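Xyn30D (Paenibacillus barcinonensis, PDB 4QB6) is a modular xylanase, apparently specific for glucuronoxylan, whose attached family 35 carbohydrate-binding module, the part in this chain, binds calcium and glucuronic acid-bearing sugars. Local coordinates at residues G37-A42 with N158-A163; K89-R94 with I133-N138; Y107-K112 with V141-I146. All coordinates share one frame; numbering follows the deposited sequence. Where two conformers were deposited one is given.

Contact 1 of 3, residues G37-A42 with N158-A163. With CA (calcium ion), chain D.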
# COMPACT_ATOMS: atom_id res chain seq x y z
N GLY A 37 -8.07 13.53 -5.02
CA GLY A 37 -7.28 12.79 -4.03
C GLY A 37 -5.90 13.31 -3.76
O GLY A 37 -5.46 14.35 -4.29
N THR A 38 -5.21 12.58 -2.90
CA THR A 38 -3.83 12.85 -2.56
C THR A 38 -3.05 11.56 -2.75
O THR A 38 -3.47 10.51 -2.26
CB THR A 38 -3.68 13.30 -1.10
OG1 THR A 38 -4.53 14.44 -0.87
CG2 THR A 38 -2.26 13.66 -0.77
N THR A 39 -1.92 11.64 -3.42
CA THR A 39 -1.04 10.50 -3.62
C THR A 39 0.09 10.55 -2.62
O THR A 39 0.69 11.61 -2.36
CB THR A 39 -0.53 10.44 -5.08
OG1 THR A 39 -1.65 10.24 -5.95
CG2 THR A 39 0.43 9.28 -5.31
N TYR A 40 0.40 9.42 -2.02
CA TYR A 40 1.48 9.24 -1.04
C TYR A 40 2.39 8.16 -1.58
O TYR A 40 1.94 7.02 -1.80
CB TYR A 40 0.93 8.81 0.29
CG TYR A 40 -0.09 9.75 0.91
CD1 TYR A 40 -1.42 9.64 0.61
CD2 TYR A 40 0.30 10.80 1.75
CE1 TYR A 40 -2.38 10.52 1.15
CE2 TYR A 40 -0.63 11.66 2.29
CZ TYR A 40 -1.96 11.51 2.01
OH TYR A 40 -2.89 12.40 2.54
N GLU A 41 3.66 8.47 -1.81
CA GLU A 41 4.65 7.47 -2.24
C GLU A 41 4.88 6.40 -1.19
O GLU A 41 4.91 6.66 -0.00
CB GLU A 41 5.98 8.14 -2.54
CG GLU A 41 6.00 9.04 -3.76
CD GLU A 41 5.58 8.36 -5.06
OE1 GLU A 41 5.60 7.10 -5.11
OE2 GLU A 41 5.19 9.04 -6.05
N ALA A 42 5.09 5.17 -1.63
CA ALA A 42 5.40 4.10 -0.66
C ALA A 42 6.79 4.23 -0.08
O ALA A 42 7.04 3.79 1.03
CB ALA A 42 5.23 2.76 -1.34
N ASN A 158 2.80 3.35 -4.67
CA ASN A 158 2.16 4.51 -4.04
C ASN A 158 0.76 4.13 -3.65
O ASN A 158 0.27 3.05 -4.05
CB ASN A 158 2.21 5.77 -4.96
CG ASN A 158 1.33 5.68 -6.18
OD1 ASN A 158 1.73 6.08 -7.29
ND2 ASN A 158 0.16 5.27 -5.99
N ILE A 159 0.12 4.98 -2.86
CA ILE A 159 -1.32 4.95 -2.66
C ILE A 159 -1.91 6.29 -2.99
O ILE A 159 -1.24 7.35 -2.90
CB ILE A 159 -1.74 4.57 -1.24
CG1 ILE A 159 -1.13 5.53 -0.20
CG2 ILE A 159 -1.37 3.13 -0.98
CD1 ILE A 159 -1.63 5.32 1.20
N THR A 160 -3.16 6.28 -3.42
CA THR A 160 -3.94 7.52 -3.60
C THR A 160 -5.15 7.41 -2.73
O THR A 160 -5.85 6.38 -2.76
CB THR A 160 -4.32 7.75 -5.05
OG1 THR A 160 -3.13 7.79 -5.84
CG2 THR A 160 -5.08 9.06 -5.23
N VAL A 161 -5.44 8.43 -1.95
CA VAL A 161 -6.57 8.43 -1.01
C VAL A 161 -7.53 9.50 -1.47
O VAL A 161 -7.13 10.66 -1.68
CB VAL A 161 -6.08 8.75 0.41
CG1 VAL A 161 -7.23 8.74 1.40
CG2 VAL A 161 -5.00 7.76 0.82
N THR A 162 -8.79 9.14 -1.57
CA THR A 162 -9.85 10.01 -2.08
C THR A 162 -11.06 9.80 -1.18
O THR A 162 -11.31 8.71 -0.67
CB THR A 162 -10.14 9.64 -3.56
OG1 THR A 162 -8.92 9.77 -4.33
CG2 THR A 162 -11.24 10.49 -4.16
N ALA A 163 -11.83 10.85 -0.92
CA ALA A 163 -13.06 10.68 -0.20
C ALA A 163 -14.05 9.98 -1.10
O ALA A 163 -14.15 10.31 -2.27
CB ALA A 163 -13.61 12.04 0.20
CA CA D . 6.81 5.33 -5.82
O HOH W 1 -7.08 12.87 0.03
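The ring of Tyr40 turns an edge to strand 155-163: the carbonyl O of Ile159 lies near the ring plane, and Val161 CG2 comes in obliquely, 3.8 Å from Tyr40 CE1. This pairing joins the first strand of the chain to the last, at the border of one sheet of the beta-sandwich of the carbohydrate-binding module. Tyr40 has CG beside its own backbone N (chi1 -58°), which leans the ring back along the strand toward Val161. Trp78 and Ile81 of the other sheet pack against it, and its hydroxyl is hydrogen-bonded to Asn82 N. On the opposite face the Glu41 carboxylate and the Asn158 amide are turned 71° apart and do not meet: Glu41 OE1 touches Asn158 CB, and the amide carbon CG lies 3.8 Å from Thr39 CG2. Glu41 OE1 is spent on calcium at 2.3 Å. Glu43 and the carbonyl oxygens of Thr61, Gly64 and Asp157 also bind that ion, so the metal ties the end of strand 38-41 to residues 61-64 and to Asp157 of the partner strand. Between the strands, the pairs Thr38-Val161 and Tyr40-Ile159 each exchange two backbone hydrogen bonds, the straightest from Tyr40 N to Ile159 O at 2.8 Å. On the Glu41 face, Thr39 OG1 and Thr160 OG1 are hydrogen-bonded at 2.9 Å. Thr38 and Val161 bind beta-D-glucuronate in a crystal structure of this protein; in this chain a water bridges them, 3.1 Å from Thr38 OG1 and donating to Val161 O at 2.8 Å.

Contact 2 of 3, residues K89-R94 with I133-N138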
# COMPACT_ATOMS: atom_id res chain seq x y z
N LYS A 89 -13.12 6.26 2.71
CA LYS A 89 -12.13 6.66 1.72
C LYS A 89 -11.86 5.56 0.74
O LYS A 89 -11.83 4.37 1.12
CB LYS A 89 -10.81 7.02 2.40
CG LYS A 89 -10.91 8.00 3.55
CD LYS A 89 -11.59 9.31 3.21
CE LYS A 89 -11.76 10.17 4.45
NZ LYS A 89 -12.57 11.37 4.17
N ASN A 90 -11.63 5.93 -0.51
CA ASN A 90 -11.09 5.05 -1.55
C ASN A 90 -9.59 5.10 -1.47
O ASN A 90 -9.00 6.18 -1.61
CB ASN A 90 -11.54 5.50 -2.93
CG ASN A 90 -13.02 5.36 -3.14
OD1 ASN A 90 -13.66 4.54 -2.54
ND2 ASN A 90 -13.58 6.21 -4.00
N VAL A 91 -8.94 4.00 -1.13
CA VAL A 91 -7.49 3.91 -1.09
C VAL A 91 -7.06 3.06 -2.26
O VAL A 91 -7.40 1.87 -2.33
CB VAL A 91 -6.97 3.35 0.24
CG1 VAL A 91 -5.46 3.25 0.22
CG2 VAL A 91 -7.44 4.21 1.41
N LYS A 92 -6.37 3.67 -3.20
CA LYS A 92 -5.97 3.04 -4.45
C LYS A 92 -4.50 2.78 -4.44
O LYS A 92 -3.69 3.70 -4.42
CB LYS A 92 -6.39 3.91 -5.63
CG LYS A 92 -5.99 3.34 -6.99
CD LYS A 92 -6.55 4.16 -8.14
CE LYS A 92 -6.02 5.57 -8.17
NZ LYS A 92 -6.66 6.31 -9.31
N PHE A 93 -4.11 1.51 -4.42
CA PHE A 93 -2.73 1.07 -4.43
C PHE A 93 -2.26 0.92 -5.85
O PHE A 93 -2.97 0.28 -6.65
CB PHE A 93 -2.61 -0.31 -3.76
CG PHE A 93 -3.05 -0.35 -2.33
CD1 PHE A 93 -4.37 -0.60 -1.99
CD2 PHE A 93 -2.14 -0.12 -1.30
CE1 PHE A 93 -4.75 -0.64 -0.67
CE2 PHE A 93 -2.55 -0.14 0.01
CZ PHE A 93 -3.86 -0.39 0.32
N ARG A 94 -1.10 1.45 -6.19
CA ARG A 94 -0.45 1.18 -7.48
C ARG A 94 0.68 0.23 -7.18
O ARG A 94 1.56 0.53 -6.35
CB ARG A 94 0.06 2.46 -8.14
CG ARG A 94 0.61 2.22 -9.55
CD ARG A 94 0.83 3.54 -10.27
NE ARG A 94 1.15 3.37 -11.71
CZ ARG A 94 2.37 3.38 -12.20
NH1 ARG A 94 3.42 3.46 -11.42
NH2 ARG A 94 2.57 3.27 -13.51
N ILE A 133 -9.46 -0.16 -2.29
CA ILE A 133 -10.25 -0.61 -1.16
C ILE A 133 -11.05 0.58 -0.63
O ILE A 133 -10.68 1.75 -0.85
CB ILE A 133 -9.38 -1.20 -0.05
CG1 ILE A 133 -8.43 -0.16 0.52
CG2 ILE A 133 -8.57 -2.40 -0.54
CD1 ILE A 133 -7.58 -0.61 1.70
N GLN A 134 -12.17 0.32 0.03
CA GLN A 134 -12.93 1.35 0.71
C GLN A 134 -12.85 1.12 2.21
O GLN A 134 -13.35 0.12 2.67
CB GLN A 134 -14.38 1.31 0.25
CG GLN A 134 -14.54 1.33 -1.25
CD GLN A 134 -15.95 0.99 -1.70
OE1 GLN A 134 -16.15 0.06 -2.47
NE2 GLN A 134 -16.92 1.73 -1.20
N VAL A 135 -12.24 2.04 2.95
CA VAL A 135 -12.00 1.93 4.39
C VAL A 135 -12.40 3.23 5.08
O VAL A 135 -12.28 4.31 4.49
CB VAL A 135 -10.53 1.59 4.71
CG1 VAL A 135 -10.19 0.16 4.29
CG2 VAL A 135 -9.56 2.59 4.10
N ALA A 136 -12.76 3.12 6.35
CA ALA A 136 -13.11 4.29 7.15
C ALA A 136 -11.85 4.96 7.62
O ALA A 136 -10.92 4.31 8.07
CB ALA A 136 -13.93 3.86 8.34
N MET A 137 -11.79 6.27 7.50
CA MET A 137 -10.72 7.03 8.10
C MET A 137 -11.29 8.29 8.74
O MET A 137 -12.42 8.67 8.49
CB MET A 137 -9.65 7.42 7.09
CG MET A 137 -9.08 6.27 6.29
SD MET A 137 -7.69 6.73 5.25
CE MET A 137 -6.39 6.53 6.44
N ASN A 138 -10.49 8.91 9.58
CA ASN A 138 -10.86 10.17 10.26
C ASN A 138 -10.35 11.34 9.51
O ASN A 138 -9.43 11.27 8.71
CB ASN A 138 -10.24 10.19 11.64
CG ASN A 138 -10.81 9.12 12.53
OD1 ASN A 138 -11.94 8.70 12.33
ND2 ASN A 138 -10.02 8.65 13.46
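Val91 and Ile133 meet on the inner face of the sheet, Val91 CB against Ile133 CG1 at 3.8 Å, and this is where the packing is close. The CG1 branch of Ile133 sits between its backbone N and carbonyl carbon (chi1 62°), which carries CD1 to the edge of the Phe93 ring, in its plane and 3.7 Å from Phe93 CE1. Phe93 in turn makes an edge-to-face pair with Phe119, and Leu114 packs on both Ile133 and Val135. An alanine in place of Ile133 would lack CG1, CG2 and CD1 and would probably open a gap between Val91 and Phe93, leaving that edge of the ring without this contact. One step along, Val91 CG2 and Val135 CG2 touch at 3.8 Å. Further on, the lysine stem joins the apolar row: Lys89 CG lies 3.7 Å from Met137 CG, and a bend at chi2 precedes an extended end whose NZ is held by Thr85 O. The other face is looser. Asn90 and Gln134 point out side by side with their amide planes 80° apart, and they touch through Asn90 OD1 and Gln134 CG at 3.6 Å; OD1 has a weak hydrogen bond to Ser164 OG, and Gln134 is exposed in two conformers. Between the two faces the backbones are paired by four hydrogen bonds, Lys89 with Val135 and Val91 with Ile133, the straightest being Lys89 N to Val135 O (171°). One face oily, the other polar: this is the alternating pattern of a strand pair in an antiparallel beta-sandwich, here at the border strand 128-137.

Contact 3 of 3, residues Y107-K112 with V141-I146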
# COMPACT_ATOMS: atom_id res chain seq x y z
N TYR A 107 -4.19 -2.05 8.33
CA TYR A 107 -4.46 -1.38 9.59
C TYR A 107 -4.67 0.09 9.30
O TYR A 107 -4.00 0.66 8.46
CB TYR A 107 -3.26 -1.51 10.54
CG TYR A 107 -2.91 -2.91 11.01
CD1 TYR A 107 -2.29 -3.83 10.15
CD2 TYR A 107 -3.15 -3.30 12.31
CE1 TYR A 107 -1.95 -5.10 10.58
CE2 TYR A 107 -2.82 -4.58 12.74
CZ TYR A 107 -2.23 -5.45 11.85
OH TYR A 107 -1.87 -6.73 12.27
N VAL A 108 -5.66 0.66 9.97
CA VAL A 108 -5.90 2.09 9.93
C VAL A 108 -5.87 2.61 11.36
O VAL A 108 -6.56 2.08 12.25
CB VAL A 108 -7.22 2.45 9.24
CG1 VAL A 108 -7.58 3.92 9.45
CG2 VAL A 108 -7.16 2.08 7.76
N ASN A 109 -5.01 3.60 11.62
CA ASN A 109 -4.86 4.17 12.97
C ASN A 109 -4.61 3.10 14.02
O ASN A 109 -5.14 3.16 15.16
CB ASN A 109 -6.06 5.07 13.33
CG ASN A 109 -6.21 6.24 12.38
OD1 ASN A 109 -7.32 6.58 11.87
ND2 ASN A 109 -5.13 6.84 12.10
N GLY A 110 -3.80 2.10 13.67
CA GLY A 110 -3.38 1.07 14.60
C GLY A 110 -4.30 -0.10 14.77
O GLY A 110 -3.96 -1.03 15.53
N THR A 111 -5.44 -0.12 14.11
CA THR A 111 -6.42 -1.19 14.26
C THR A 111 -6.51 -1.95 12.94
O THR A 111 -6.64 -1.32 11.88
CB THR A 111 -7.82 -0.63 14.59
OG1 THR A 111 -7.77 0.06 15.85
CG2 THR A 111 -8.86 -1.75 14.68
N LYS A 112 -6.49 -3.28 12.99
CA LYS A 112 -6.65 -4.06 11.77
C LYS A 112 -8.07 -3.94 11.26
O LYS A 112 -9.02 -4.18 12.02
CB LYS A 112 -6.32 -5.54 12.02
CG LYS A 112 -6.16 -6.30 10.71
CD LYS A 112 -6.03 -7.82 10.84
CE LYS A 112 -4.90 -8.23 11.73
NZ LYS A 112 -4.83 -9.71 11.78
N VAL A 141 -4.86 13.92 10.50
CA VAL A 141 -3.77 12.99 10.22
C VAL A 141 -4.06 11.62 10.74
O VAL A 141 -4.48 11.42 11.87
CB VAL A 141 -2.46 13.52 10.83
CG1 VAL A 141 -1.33 12.57 10.52
CG2 VAL A 141 -2.14 14.87 10.25
N ASN A 142 -3.86 10.63 9.84
CA ASN A 142 -4.10 9.23 10.10
C ASN A 142 -2.86 8.40 9.73
O ASN A 142 -2.00 8.85 9.01
CB ASN A 142 -5.22 8.67 9.19
CG ASN A 142 -6.56 9.35 9.37
OD1 ASN A 142 -6.74 10.54 9.03
ND2 ASN A 142 -7.52 8.60 9.82
N THR A 143 -2.84 7.18 10.25
CA THR A 143 -1.84 6.19 9.82
C THR A 143 -2.52 5.05 9.08
O THR A 143 -3.71 4.72 9.31
CB THR A 143 -1.03 5.63 10.99
OG1 THR A 143 -1.86 4.85 11.81
CG2 THR A 143 -0.40 6.72 11.81
N LEU A 144 -1.78 4.42 8.18
CA LEU A 144 -2.26 3.22 7.48
C LEU A 144 -1.06 2.33 7.28
O LEU A 144 -0.04 2.77 6.73
CB LEU A 144 -2.88 3.61 6.14
CG LEU A 144 -3.59 2.55 5.33
CD1 LEU A 144 -4.69 3.14 4.46
CD2 LEU A 144 -2.59 1.79 4.46
N ARG A 145 -1.19 1.07 7.72
CA ARG A 145 -0.11 0.12 7.58
C ARG A 145 -0.62 -1.10 6.82
O ARG A 145 -1.78 -1.53 6.94
CB ARG A 145 0.46 -0.28 8.95
CG ARG A 145 1.69 -1.17 8.84
CD ARG A 145 2.41 -1.29 10.14
NE ARG A 145 1.45 -1.87 11.04
CZ ARG A 145 1.56 -3.01 11.70
NH1 ARG A 145 2.64 -3.77 11.60
NH2 ARG A 145 0.57 -3.38 12.49
N ILE A 146 0.25 -1.63 5.98
CA ILE A 146 -0.02 -2.88 5.24
C ILE A 146 1.09 -3.88 5.54
O ILE A 146 2.26 -3.50 5.57
CB ILE A 146 -0.21 -2.58 3.76
CG1 ILE A 146 1.06 -2.09 3.05
CG2 ILE A 146 -1.33 -1.59 3.58
CD1 ILE A 146 0.85 -1.78 1.59
O HOH W 2 -2.00 1.95 11.14
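Arg145, modelled in two conformers, in one of them brings a single guanidinium nitrogen, NH2, over the ring of Tyr107, 3.4 Å above the ring plane and over its centre. In that conformer this is a cation-pi contact: Arg145 CZ lies 4.3 Å from the Tyr107 ring centroid, with the two planes 41° apart, so that one nitrogen rather than the whole group presses on the ring. The side chain leaves with CG anti to the backbone N and then bends at chi3 (60°), which brings NH2 back over the tyrosine. Lys112 CB lies against the opposite face of the ring, near its rim, and the far end of that lysine forms a salt bridge with Asp105. Beneath the side chains, Tyr107 and Arg145 exchange both backbone bonds. Tyr107 N reaches Arg145 O at 2.8 Å, in the carbonyl plane and nearly straight (175°); Arg145 N meets Tyr107 O from a tilted position. Next, Asn109 N donates to Thr143 O at 2.9 Å, but from above the carbonyl plane, as the chain is already curling into the type I' turn from Val108 to Thr111. Val108 and Thr111 satisfy each other's N-H and carbonyl across that turn. Gly110 N, at its outer corner, is served by a water 3.1 Å away, which also lies 3.0 Å from Thr143 OG1 and so links the turn to the neighbouring strand. Glycine suits the corner, where a CB would jam against the preceding carbonyl. On the other face, Val108 CG2 and Leu144 CD1 meet at a loose 4.3 Å, and Leu144 goes on to Trp78 in the interior. The hairpin is thus held to strand 140-149 by main-chain bonds and a water, while the ring probably steadies the arginine's positive charge, at least in that conformer, at this partly exposed surface.

Overall arrangement
Contacts 1 and 2 belong to the same four-stranded sheet: strands 155-163 and 87-96 are neighbours in its middle, and Thr160 O with Lys92 N and Thr162 O with Asn90 N probably continue the ladder between them. Contact 3 lies in the facing five-stranded sheet and meets contact 2 across the sandwich, as where Phe93 packs on Ile146. Contact 2 is the buried one and its chemistry is mainly apolar. Contacts 1 and 3 are partly buried and more polar: calcium, paired threonines and a water in contact 1, a cation-pi pair and a water-bridged turn in contact 3. All three share antiparallel backbone bonding.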